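Local coordinates for p800 reaction center core protein (Heliobacterium modesticaldum, PDB 5V8K) that forms the core of a symmetric, homodimeric photosynthetic reaction centre, carrying bacteriochlorophylls and other pigments, and binds a [4Fe-4S] cluster, probably shared with its partner copy, at residues A[120-125]-A[175-180]; A[307-312]-A[403-408]; A[375-380]-A[461-466]. All coordinates share one frame; numbering follows the deposited sequence.

Contact 1 of 3, residues A[120-125]-A[175-180]. With GBF (Bacteriochlorophyll g), chain N.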
# COMPACT_ATOMS: atom_id res chain seq x y z
N GLN A 120 -12.48 6.19 44.43
CA GLN A 120 -13.11 6.12 43.11
C GLN A 120 -14.43 5.35 43.16
O GLN A 120 -15.39 5.74 42.49
CB GLN A 120 -12.14 5.49 42.10
CG GLN A 120 -11.00 6.42 41.75
CD GLN A 120 -11.46 7.60 40.91
OE1 GLN A 120 -12.02 8.59 41.43
NE2 GLN A 120 -11.22 7.52 39.60
N PHE A 121 -14.50 4.27 43.93
CA PHE A 121 -15.77 3.57 44.12
C PHE A 121 -16.88 4.50 44.59
O PHE A 121 -18.03 4.39 44.13
CB PHE A 121 -15.61 2.43 45.14
CG PHE A 121 -14.82 1.24 44.64
CD1 PHE A 121 -14.71 0.97 43.29
CD2 PHE A 121 -14.21 0.37 45.54
CE1 PHE A 121 -13.98 -0.14 42.82
CE2 PHE A 121 -13.48 -0.74 45.09
CZ PHE A 121 -13.37 -0.99 43.73
N HIS A 122 -16.58 5.40 45.54
CA HIS A 122 -17.64 6.24 46.10
C HIS A 122 -17.88 7.50 45.28
O HIS A 122 -19.00 8.03 45.29
CB HIS A 122 -17.33 6.61 47.57
CG HIS A 122 -17.81 5.60 48.56
ND1 HIS A 122 -18.02 5.89 49.89
CD2 HIS A 122 -18.14 4.29 48.41
CE1 HIS A 122 -18.43 4.81 50.52
NE2 HIS A 122 -18.52 3.83 49.65
N PHE A 123 -16.88 7.99 44.54
CA PHE A 123 -17.16 9.00 43.53
C PHE A 123 -18.07 8.44 42.43
O PHE A 123 -19.05 9.09 42.03
CB PHE A 123 -15.85 9.52 42.92
CG PHE A 123 -16.06 10.61 41.90
CD1 PHE A 123 -16.58 11.84 42.28
CD2 PHE A 123 -15.75 10.41 40.58
CE1 PHE A 123 -16.78 12.85 41.35
CE2 PHE A 123 -15.96 11.43 39.64
CZ PHE A 123 -16.46 12.64 40.03
N PHE A 124 -17.76 7.25 41.91
CA PHE A 124 -18.65 6.63 40.94
C PHE A 124 -20.04 6.39 41.54
O PHE A 124 -21.05 6.53 40.85
CB PHE A 124 -18.08 5.30 40.43
CG PHE A 124 -17.08 5.45 39.32
CD1 PHE A 124 -15.97 6.26 39.47
CD2 PHE A 124 -17.24 4.75 38.14
CE1 PHE A 124 -15.02 6.38 38.46
CE2 PHE A 124 -16.29 4.87 37.12
CZ PHE A 124 -15.18 5.69 37.29
N ALA A 125 -20.10 6.00 42.81
CA ALA A 125 -21.40 5.84 43.45
C ALA A 125 -22.17 7.15 43.43
O ALA A 125 -23.37 7.17 43.13
CB ALA A 125 -21.24 5.34 44.88
N VAL A 175 -24.61 -0.18 45.10
CA VAL A 175 -23.65 -1.28 45.04
C VAL A 175 -22.23 -0.76 45.24
O VAL A 175 -21.47 -1.30 46.06
CB VAL A 175 -23.81 -2.06 43.72
CG1 VAL A 175 -22.60 -2.96 43.44
CG2 VAL A 175 -25.09 -2.89 43.79
N PHE A 176 -21.84 0.28 44.50
CA PHE A 176 -20.50 0.84 44.66
C PHE A 176 -20.32 1.54 46.00
O PHE A 176 -19.19 1.69 46.47
CB PHE A 176 -20.19 1.82 43.54
CG PHE A 176 -19.68 1.16 42.29
CD1 PHE A 176 -18.42 0.57 42.27
CD2 PHE A 176 -20.45 1.12 41.15
CE1 PHE A 176 -17.94 -0.05 41.11
CE2 PHE A 176 -19.97 0.50 39.98
CZ PHE A 176 -18.73 -0.07 39.96
N PHE A 177 -21.41 2.01 46.62
CA PHE A 177 -21.30 2.54 47.98
C PHE A 177 -20.94 1.43 48.97
O PHE A 177 -20.00 1.56 49.75
CB PHE A 177 -22.61 3.23 48.38
CG PHE A 177 -22.67 3.67 49.82
CD1 PHE A 177 -21.95 4.77 50.25
CD2 PHE A 177 -23.45 2.99 50.74
CE1 PHE A 177 -22.01 5.19 51.56
CE2 PHE A 177 -23.51 3.41 52.06
CZ PHE A 177 -22.79 4.52 52.47
N LEU A 178 -21.68 0.32 48.94
CA LEU A 178 -21.35 -0.80 49.81
C LEU A 178 -19.98 -1.38 49.49
O LEU A 178 -19.25 -1.80 50.39
CB LEU A 178 -22.42 -1.89 49.70
CG LEU A 178 -23.85 -1.46 50.03
CD1 LEU A 178 -24.79 -2.66 49.87
CD2 LEU A 178 -23.96 -0.87 51.45
N GLY A 179 -19.63 -1.45 48.20
CA GLY A 179 -18.35 -2.03 47.84
C GLY A 179 -17.19 -1.15 48.26
O GLY A 179 -16.14 -1.64 48.65
N GLY A 180 -17.38 0.17 48.18
CA GLY A 180 -16.36 1.09 48.68
C GLY A 180 -16.18 0.99 50.19
O GLY A 180 -15.06 1.01 50.69
MG GBF N . -17.32 7.93 51.20
CHA GBF N . -18.80 10.14 48.89
CHB GBF N . -20.16 7.82 52.84
CHC GBF N . -15.51 6.29 53.64
CHD GBF N . -14.24 8.65 49.54
NA GBF N . -19.04 8.87 51.01
C1A GBF N . -19.58 9.65 50.05
C2A GBF N . -21.04 9.96 50.08
C3A GBF N . -21.38 9.33 51.42
C4A GBF N . -20.12 8.62 51.77
CMA GBF N . -21.62 10.42 52.46
CAA GBF N . -21.99 9.47 48.99
CBA GBF N . -21.69 8.07 48.49
CGA GBF N . -22.84 7.69 47.59
O1A GBF N . -23.22 8.47 46.73
O2A GBF N . -23.80 6.71 48.05
NB GBF N . -17.77 7.22 53.06
C1B GBF N . -19.03 7.12 53.50
C2B GBF N . -19.05 6.32 54.62
C3B GBF N . -17.75 5.89 54.85
C4B GBF N . -16.97 6.47 53.83
CMB GBF N . -20.27 5.97 55.42
CAB GBF N . -17.43 4.99 56.00
CBB GBF N . -16.27 4.52 56.43
NC GBF N . -15.33 7.59 51.50
C1C GBF N . -14.79 6.86 52.48
C2C GBF N . -13.37 6.49 52.59
C3C GBF N . -13.14 7.21 51.33
C4C GBF N . -14.24 7.84 50.78
CMC GBF N . -12.80 7.21 53.81
CAC GBF N . -11.81 7.32 50.69
CBC GBF N . -10.57 6.66 51.24
ND GBF N . -16.58 9.11 49.76
C1D GBF N . -15.48 9.26 49.06
C2D GBF N . -15.46 10.05 47.65
C3D GBF N . -16.81 10.30 47.78
C4D GBF N . -17.46 9.80 48.93
CMD GBF N . -14.48 10.39 46.60
CAD GBF N . -17.82 11.06 47.00
OBD GBF N . -17.84 11.63 45.86
CBD GBF N . -19.13 10.94 47.69
CGD GBF N . -19.70 12.29 48.06
O1D GBF N . -20.90 12.54 48.00
O2D GBF N . -18.82 13.32 48.56
CED GBF N . -19.23 14.69 48.46
C1 GBF N . -25.07 6.54 47.42
C2 GBF N . -25.75 5.35 48.06
C3 GBF N . -27.07 5.13 47.94
C4 GBF N . -27.92 6.07 47.14
C5 GBF N . -27.73 3.92 48.58
C6 GBF N . -27.38 3.76 50.06
C7 GBF N . -27.93 2.42 50.53
C8 GBF N . -27.82 2.03 51.81
C9 GBF N . -27.15 2.92 52.84
C10 GBF N . -28.39 0.71 52.23
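H122 reaches from helix 113-137 to the carbonyl of F177 on helix 162-186, two antiparallel helices, both predicted to span the membrane, whose axes here come within 7.9 Å at a crossing angle of -160°. The side chain is an axial ligand of a bacteriochlorophyll g. Its CB lies 3.4 Å from ND of the pigment and its CG 3.6 Å from the magnesium. ND1 binds that metal at 2.5 Å, in the imidazole plane. CD2 meets the carbonyl O of F176 at the ring edge. CE1 turns to the phenyl of F177, whose CD1 sits over one imidazole face; the two planes are nearly parallel but slid apart. At the tip, NE2 donates to F177 O over 2.7 Å, on a lone pair. Both imidazole nitrogens are engaged, which fixes the rotation of the ring and would probably make ND1 a stronger donor to the metal. G180 lets the helices close: its CA stands 3.6 Å from H122 NE2, where a side chain would clash with the imidazole. Next to G180 the F121 and F176 side chains cross at about a right angle, ring planes 35° apart, and touch CD1 to CD1 at 3.9 Å.

Contact 2 of 3, residues A[307-312]-A[403-408]. With DGG (1-[glycerolylphosphonyl]-2-[8-(2-hexyl-cyclopropyl)-octanal-1-yl]-3-[hexadecanal-1-yl]-glycerol), chain B.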
# COMPACT_ATOMS: atom_id res chain seq x y z
N ARG A 307 8.30 -18.67 32.92
CA ARG A 307 7.88 -18.82 31.53
C ARG A 307 8.70 -17.93 30.61
O ARG A 307 8.95 -18.30 29.45
CB ARG A 307 6.39 -18.49 31.41
CG ARG A 307 5.50 -19.55 31.97
CD ARG A 307 4.09 -19.05 32.21
NE ARG A 307 3.21 -20.16 32.53
CZ ARG A 307 1.96 -20.02 32.95
NH1 ARG A 307 1.43 -18.81 33.11
NH2 ARG A 307 1.24 -21.10 33.22
N CYS A 308 9.08 -16.74 31.07
CA CYS A 308 9.88 -15.84 30.25
C CYS A 308 11.30 -16.37 30.01
O CYS A 308 12.04 -15.75 29.23
CB CYS A 308 9.98 -14.46 30.88
SG CYS A 308 8.45 -13.52 30.91
N TYR A 309 11.69 -17.47 30.65
CA TYR A 309 12.96 -18.12 30.35
C TYR A 309 12.80 -19.52 29.79
O TYR A 309 13.81 -20.15 29.46
CB TYR A 309 13.84 -18.20 31.62
CG TYR A 309 14.40 -16.85 32.02
CD1 TYR A 309 15.58 -16.38 31.47
CD2 TYR A 309 13.75 -16.05 32.95
CE1 TYR A 309 16.11 -15.14 31.83
CE2 TYR A 309 14.26 -14.81 33.32
CZ TYR A 309 15.43 -14.36 32.75
OH TYR A 309 15.95 -13.14 33.11
N ASP A 310 11.59 -20.05 29.68
CA ASP A 310 11.41 -21.46 29.35
C ASP A 310 11.06 -21.59 27.87
O ASP A 310 9.93 -21.29 27.46
CB ASP A 310 10.34 -22.06 30.25
CG ASP A 310 9.93 -23.45 29.84
OD1 ASP A 310 10.34 -23.91 28.76
OD2 ASP A 310 9.16 -24.08 30.59
N HIS A 311 12.02 -22.07 27.07
CA HIS A 311 11.84 -22.09 25.62
C HIS A 311 10.79 -23.09 25.17
O HIS A 311 10.13 -22.87 24.15
CB HIS A 311 13.14 -22.40 24.90
CG HIS A 311 14.22 -21.38 25.11
ND1 HIS A 311 13.96 -20.04 25.29
CD2 HIS A 311 15.56 -21.51 25.15
CE1 HIS A 311 15.10 -19.39 25.45
NE2 HIS A 311 16.09 -20.27 25.36
N GLU A 312 10.58 -24.17 25.91
CA GLU A 312 9.52 -25.08 25.50
C GLU A 312 8.14 -24.47 25.77
O GLU A 312 7.24 -24.62 24.96
CB GLU A 312 9.69 -26.43 26.17
CG GLU A 312 9.56 -27.63 25.18
CD GLU A 312 10.65 -27.68 24.03
OE1 GLU A 312 11.68 -26.96 24.11
OE2 GLU A 312 10.45 -28.46 23.05
N SER A 403 10.45 -11.04 25.34
CA SER A 403 11.13 -9.75 25.28
C SER A 403 12.43 -9.72 26.07
O SER A 403 13.21 -8.78 25.91
CB SER A 403 10.18 -8.65 25.76
OG SER A 403 9.23 -8.38 24.73
N LYS A 404 12.72 -10.74 26.86
CA LYS A 404 14.01 -10.88 27.52
C LYS A 404 14.86 -11.96 26.85
O LYS A 404 15.97 -11.68 26.39
CB LYS A 404 13.78 -11.21 28.99
CG LYS A 404 15.04 -11.43 29.79
CD LYS A 404 15.77 -10.14 30.02
CE LYS A 404 16.73 -10.29 31.20
NZ LYS A 404 17.37 -8.99 31.48
N VAL A 405 14.37 -13.20 26.81
CA VAL A 405 15.03 -14.25 26.06
C VAL A 405 13.98 -14.99 25.24
O VAL A 405 12.77 -14.93 25.51
CB VAL A 405 15.83 -15.23 26.95
CG1 VAL A 405 16.90 -14.50 27.73
CG2 VAL A 405 14.92 -15.96 27.91
N SER A 406 14.45 -15.64 24.19
CA SER A 406 13.59 -16.41 23.31
C SER A 406 14.40 -17.53 22.72
O SER A 406 15.64 -17.56 22.86
CB SER A 406 12.99 -15.53 22.20
OG SER A 406 13.98 -15.23 21.25
N PRO A 407 13.77 -18.50 22.06
CA PRO A 407 14.55 -19.53 21.38
C PRO A 407 15.51 -18.93 20.37
O PRO A 407 16.59 -19.48 20.15
CB PRO A 407 13.49 -20.42 20.74
CG PRO A 407 12.23 -20.12 21.48
CD PRO A 407 12.32 -18.75 21.98
N TRP A 408 15.16 -17.78 19.78
CA TRP A 408 16.02 -17.14 18.79
C TRP A 408 17.29 -16.58 19.44
O TRP A 408 18.40 -16.81 18.93
CB TRP A 408 15.23 -16.07 18.04
CG TRP A 408 15.97 -15.46 16.93
CD1 TRP A 408 15.99 -15.87 15.61
CD2 TRP A 408 16.84 -14.33 17.02
NE1 TRP A 408 16.82 -15.05 14.88
CE2 TRP A 408 17.35 -14.10 15.72
CE3 TRP A 408 17.24 -13.49 18.07
CZ2 TRP A 408 18.26 -13.08 15.45
CZ3 TRP A 408 18.14 -12.47 17.81
CH2 TRP A 408 18.65 -12.28 16.51
C16 DGG B . -9.72 -7.71 22.84
C15 DGG B . -10.61 -8.81 23.33
C14 DGG B . -10.25 -9.13 24.76
C13 DGG B . -10.12 -10.61 25.00
C12 DGG B . -11.33 -11.11 25.75
C11 DGG B . -10.95 -11.92 26.97
C10 DGG B . -9.66 -12.67 26.72
C9 DGG B . -9.30 -13.53 27.91
C8 DGG B . -8.04 -14.35 27.66
C7 DGG B . -7.51 -15.01 28.92
C6 DGG B . -6.86 -14.02 29.89
C5 DGG B . -5.48 -13.59 29.46
C4 DGG B . -4.76 -12.79 30.52
C3 DGG B . -4.84 -13.41 31.91
C2 DGG B . -3.98 -12.63 32.92
C1 DGG B . -3.78 -13.37 34.22
O1 DGG B . -4.21 -14.47 34.38
O17 DGG B . -3.04 -12.79 35.32
C17 DGG B . -1.96 -13.43 36.03
C19 DGG B . -0.84 -12.44 36.40
O19 DGG B . -1.25 -11.43 37.32
C21 DGG B . -2.16 -11.78 38.40
O21 DGG B . -1.80 -12.57 39.23
C22 DGG B . -3.53 -11.14 38.52
C23 DGG B . -4.55 -11.96 39.35
C24 DGG B . -5.96 -12.01 38.80
C25 DGG B . -5.94 -12.19 37.29
C26 DGG B . -7.35 -12.34 36.73
C27 DGG B . -7.39 -12.40 35.21
C28 DGG B . -8.82 -12.39 34.67
C29 DGG B . -8.87 -12.63 33.17
C30 DGG B . -10.27 -12.89 32.65
C31 DGG B . -10.19 -13.54 31.29
C18 DGG B . 0.36 -13.20 36.97
P DGG B . 1.20 -15.69 36.52
OP1 DGG B . 1.02 -15.91 37.97
OP2 DGG B . 0.62 -14.28 36.08
OP3 DGG B . 2.54 -15.73 35.90
OP4 DGG B . 0.13 -16.59 35.78
C40 DGG B . -0.60 -17.60 36.47
C41 DGG B . -0.90 -18.76 35.52
O42 DGG B . -1.72 -18.30 34.47
C43 DGG B . -1.64 -19.88 36.23
O44 DGG B . -2.06 -20.85 35.28
O HOH W 1 11.50 -13.23 27.80
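The carbonyl O of C308 takes a 2.9 Å hydrogen bond from a water, for whose protons other acceptors compete; that water accepts from K404 N, also at 2.9 Å, and so bridges the two backbones. A methyl presses on the same oxygen: V405 CG2 comes within 3.2 Å of C308 O and also touches Y309 CD1, the Y309 and V405 side chains crossing at about a right angle. With CG1 anti to the carbonyl carbon (chi1 -59°), CG2 is the branch left facing C308 and Y309. Beyond it the Y309 hydroxyl rests against the aliphatic chain of K404, OH to CE at 3.5 Å.

H311 carries the other end. P407 CA lies over the centre of its imidazole, a CH-pi contact at 4.0 Å and 11° off the ring normal, while Y309 O stands off the opposite face toward the rim. CE1 lies 3.2 Å from the carbonyl O of S406. The ring nitrogens have partners beyond the two segments, NE2 with T410 and ND1 with Q314, so the imidazole is held at both nitrogens.

S406 OG also bonds E548 of the second subunit, and W408 NE1 bonds D547 of that subunit. Each segment leads into a helix through a side-chain N-cap: D310 OD1 accepts weakly from E312 N at the start of helix 311-344, and S406 OG weakly from W408 N at the start of helix 407-411. Two short interhelical loops thus run nearly parallel, 11° apart, each ending in an N-capped helix at the dimer interface.

Contact 3 of 3, residues A[375-380]-A[461-466]. With GB0 (Bacteriochlorophyll g'), chain C.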
# COMPACT_ATOMS: atom_id res chain seq x y z
N SER A 375 -26.07 -16.40 8.13
CA SER A 375 -25.81 -16.96 6.82
C SER A 375 -24.30 -17.15 6.64
O SER A 375 -23.51 -16.93 7.57
CB SER A 375 -26.37 -16.03 5.75
OG SER A 375 -25.53 -14.88 5.68
N ILE A 376 -23.89 -17.48 5.42
CA ILE A 376 -22.47 -17.59 5.10
C ILE A 376 -21.76 -16.28 5.40
O ILE A 376 -20.56 -16.27 5.71
CB ILE A 376 -22.27 -18.06 3.64
CG1 ILE A 376 -20.79 -18.21 3.29
CG2 ILE A 376 -22.89 -17.12 2.66
CD1 ILE A 376 -20.15 -19.41 4.01
N SER A 377 -22.49 -15.15 5.33
CA SER A 377 -21.89 -13.84 5.60
C SER A 377 -21.41 -13.75 7.05
O SER A 377 -20.27 -13.37 7.30
CB SER A 377 -22.87 -12.69 5.31
OG SER A 377 -22.27 -11.41 5.50
N GLU A 378 -22.27 -14.10 8.00
CA GLU A 378 -21.86 -14.19 9.40
C GLU A 378 -20.80 -15.28 9.64
O GLU A 378 -19.85 -15.05 10.40
CB GLU A 378 -23.07 -14.46 10.29
CG GLU A 378 -23.89 -13.27 10.62
CD GLU A 378 -24.84 -12.83 9.50
OE1 GLU A 378 -25.21 -13.69 8.63
OE2 GLU A 378 -25.21 -11.63 9.51
N PHE A 379 -20.95 -16.47 9.06
CA PHE A 379 -19.96 -17.52 9.29
C PHE A 379 -18.56 -17.05 8.88
O PHE A 379 -17.62 -17.10 9.68
CB PHE A 379 -20.34 -18.81 8.55
CG PHE A 379 -19.34 -19.95 8.75
CD1 PHE A 379 -19.47 -20.83 9.81
CD2 PHE A 379 -18.26 -20.11 7.89
CE1 PHE A 379 -18.56 -21.88 10.01
CE2 PHE A 379 -17.34 -21.16 8.08
CZ PHE A 379 -17.49 -22.03 9.15
N VAL A 380 -18.42 -16.52 7.65
CA VAL A 380 -17.12 -16.05 7.19
C VAL A 380 -16.64 -14.86 8.03
O VAL A 380 -15.48 -14.81 8.46
CB VAL A 380 -17.17 -15.71 5.70
CG1 VAL A 380 -15.87 -14.99 5.21
CG2 VAL A 380 -17.43 -16.94 4.90
N GLY A 461 -22.87 -3.60 6.67
CA GLY A 461 -23.77 -4.28 5.76
C GLY A 461 -23.16 -4.85 4.48
O GLY A 461 -23.90 -5.16 3.56
N CYS A 462 -21.83 -4.96 4.39
CA CYS A 462 -21.22 -5.75 3.33
C CYS A 462 -21.67 -7.21 3.36
O CYS A 462 -21.87 -7.80 4.43
CB CYS A 462 -19.70 -5.75 3.41
SG CYS A 462 -18.96 -4.25 2.95
N TRP A 463 -21.81 -7.79 2.18
CA TRP A 463 -21.89 -9.24 2.04
C TRP A 463 -20.52 -9.83 2.34
O TRP A 463 -19.52 -9.50 1.68
CB TRP A 463 -22.36 -9.61 0.64
CG TRP A 463 -22.46 -11.10 0.37
CD1 TRP A 463 -21.65 -11.86 -0.43
CD2 TRP A 463 -23.43 -11.99 0.91
NE1 TRP A 463 -22.08 -13.15 -0.44
CE2 TRP A 463 -23.17 -13.26 0.38
CE3 TRP A 463 -24.51 -11.83 1.79
CZ2 TRP A 463 -23.92 -14.36 0.70
CZ3 TRP A 463 -25.26 -12.90 2.09
CH2 TRP A 463 -24.97 -14.17 1.55
N MET A 464 -20.43 -10.65 3.38
CA MET A 464 -19.13 -11.17 3.79
C MET A 464 -18.93 -12.62 3.34
O MET A 464 -17.96 -13.26 3.74
CB MET A 464 -18.98 -10.98 5.30
CG MET A 464 -19.00 -9.47 5.74
SD MET A 464 -17.66 -8.48 5.04
CE MET A 464 -16.30 -9.02 6.05
N GLY A 465 -19.82 -13.13 2.49
CA GLY A 465 -19.59 -14.42 1.87
C GLY A 465 -18.60 -14.41 0.72
O GLY A 465 -18.17 -15.48 0.29
N SER A 466 -18.18 -13.23 0.29
CA SER A 466 -17.46 -13.03 -0.96
C SER A 466 -16.79 -11.67 -0.87
O SER A 466 -17.26 -10.80 -0.14
CB SER A 466 -18.43 -13.13 -2.16
OG SER A 466 -17.76 -12.83 -3.39
C1 GB0 C . -5.38 -3.34 5.35
C2 GB0 C . -6.75 -3.95 5.35
C3 GB0 C . -7.37 -4.08 4.20
C4 GB0 C . -6.75 -3.64 2.92
C5 GB0 C . -8.72 -4.67 4.22
C6 GB0 C . -8.78 -5.85 3.28
NB GB0 C . -5.87 2.33 -2.51
ND GB0 C . -9.19 2.68 -0.39
C10 GB0 C . -11.97 -7.82 4.20
C11 GB0 C . -12.00 -9.33 4.28
C12 GB0 C . -13.37 -9.82 3.88
C13 GB0 C . -13.78 -11.04 4.26
C14 GB0 C . -12.92 -11.90 5.12
C15 GB0 C . -15.10 -11.61 3.84
C1A GB0 C . -6.93 1.72 1.52
C1B GB0 C . -4.62 2.28 -2.05
C1C GB0 C . -8.36 3.03 -4.19
C1D GB0 C . -10.42 3.07 -0.54
C2A GB0 C . -5.86 1.68 2.58
C2B GB0 C . -3.77 2.43 -3.12
C2C GB0 C . -9.30 3.23 -5.33
C2D GB0 C . -11.50 3.08 0.62
C3A GB0 C . -4.68 2.25 1.83
C3B GB0 C . -4.51 2.58 -4.27
C3C GB0 C . -10.38 3.41 -4.34
C3D GB0 C . -10.52 2.59 1.48
C4A GB0 C . -5.24 2.13 0.44
C4B GB0 C . -5.84 2.56 -3.85
C4C GB0 C . -10.01 3.34 -3.00
C4D GB0 C . -9.21 2.37 0.95
C7 GB0 C . -10.18 -6.39 3.33
C8 GB0 C . -10.54 -7.32 4.21
C9 GB0 C . -9.56 -7.82 5.23
CAA GB0 C . -5.58 0.27 3.10
CAB GB0 C . -3.84 2.72 -5.59
CAC GB0 C . -11.80 3.67 -4.65
CAD GB0 C . -10.49 2.22 2.90
CBA GB0 C . -4.61 0.30 4.28
CBB GB0 C . -4.35 3.17 -6.69
CBC GB0 C . -12.32 3.79 -6.06
CBD GB0 C . -9.10 1.76 3.22
CED GB0 C . -9.45 -1.05 5.69
CGA GB0 C . -4.40 -1.09 4.83
CGD GB0 C . -9.21 0.36 3.69
CHA GB0 C . -8.33 1.95 1.96
CHB GB0 C . -4.36 2.11 -0.61
CHC GB0 C . -7.01 2.77 -4.73
CHD GB0 C . -10.92 3.48 -1.86
CMA GB0 C . -4.35 3.73 2.12
CMB GB0 C . -2.28 2.33 -3.12
CMC GB0 C . -8.92 4.50 -6.10
CMD GB0 C . -12.91 3.45 0.73
NA GB0 C . -6.56 2.20 0.33
NC GB0 C . -8.70 3.07 -2.92
O1A GB0 C . -3.29 -1.61 4.88
O1D GB0 C . -9.38 -0.61 2.96
O2A GB0 C . -5.55 -1.95 5.04
O2D GB0 C . -9.15 0.19 5.10
OBD GB0 C . -11.33 2.28 3.86
MG GB0 C . -7.46 2.77 -1.34
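A serine side chain of the first helical turn, not a backbone carbonyl, accepts from the loop: S377 OG from M464 N, 2.9 Å long with an N-H...O angle of 155°. OG lies anti to the backbone N (chi1 -176°), directed at the loop, where it also touches M464 CB at 3.3 Å. S377 CB lies over one face of the W463 indole, offset toward the rim; G465 N stands over that same face. The I376 and W463 side chains cross at about a right angle, CG2 to CZ2 at 3.5 Å, and the indole nitrogen bonds the hydroxyl of Y358. An alanine in place of S377 would probably leave M464 N without its acceptor and the loop less firmly held to the helix. S375 and E378 form a capping box at the start of helix 376-401: S375 OG accepts from S377 N, and E378 OE1 from S375 N at 2.9 Å. The facing loop leaves helix 449-459 through a Schellman motif with G461 as its C-prime residue. Farther along, V380 CG1 comes to 3.1 Å from M464 O. That oxygen, V380 CG1 and M464 CE all pack against C15, a methyl at the tail end of the bacteriochlorophyll g', with M464 O at 3.3 Å.

How the contacts relate
The three contacts are well separated, their centres 40 to 44 Å apart and no two touching; nearest atoms of contacts 1 and 2 are about 25 Å apart. Contact 1 closes before the other two open, whereas contacts 2 and 3 alternate along the chain. Helix 376-401 connects those two: its start belongs to contact 3, and 403-408 of contact 2 follows its end. Cofactors differ too. Contact 1 binds the magnesium of a bacteriochlorophyll g, contact 3 meets a bacteriochlorophyll g' tail and has C462 about 8 Å from a calcium ion (nearest side-chain approach), and contact 2 touches a lipid through R307 and reaches the second subunit.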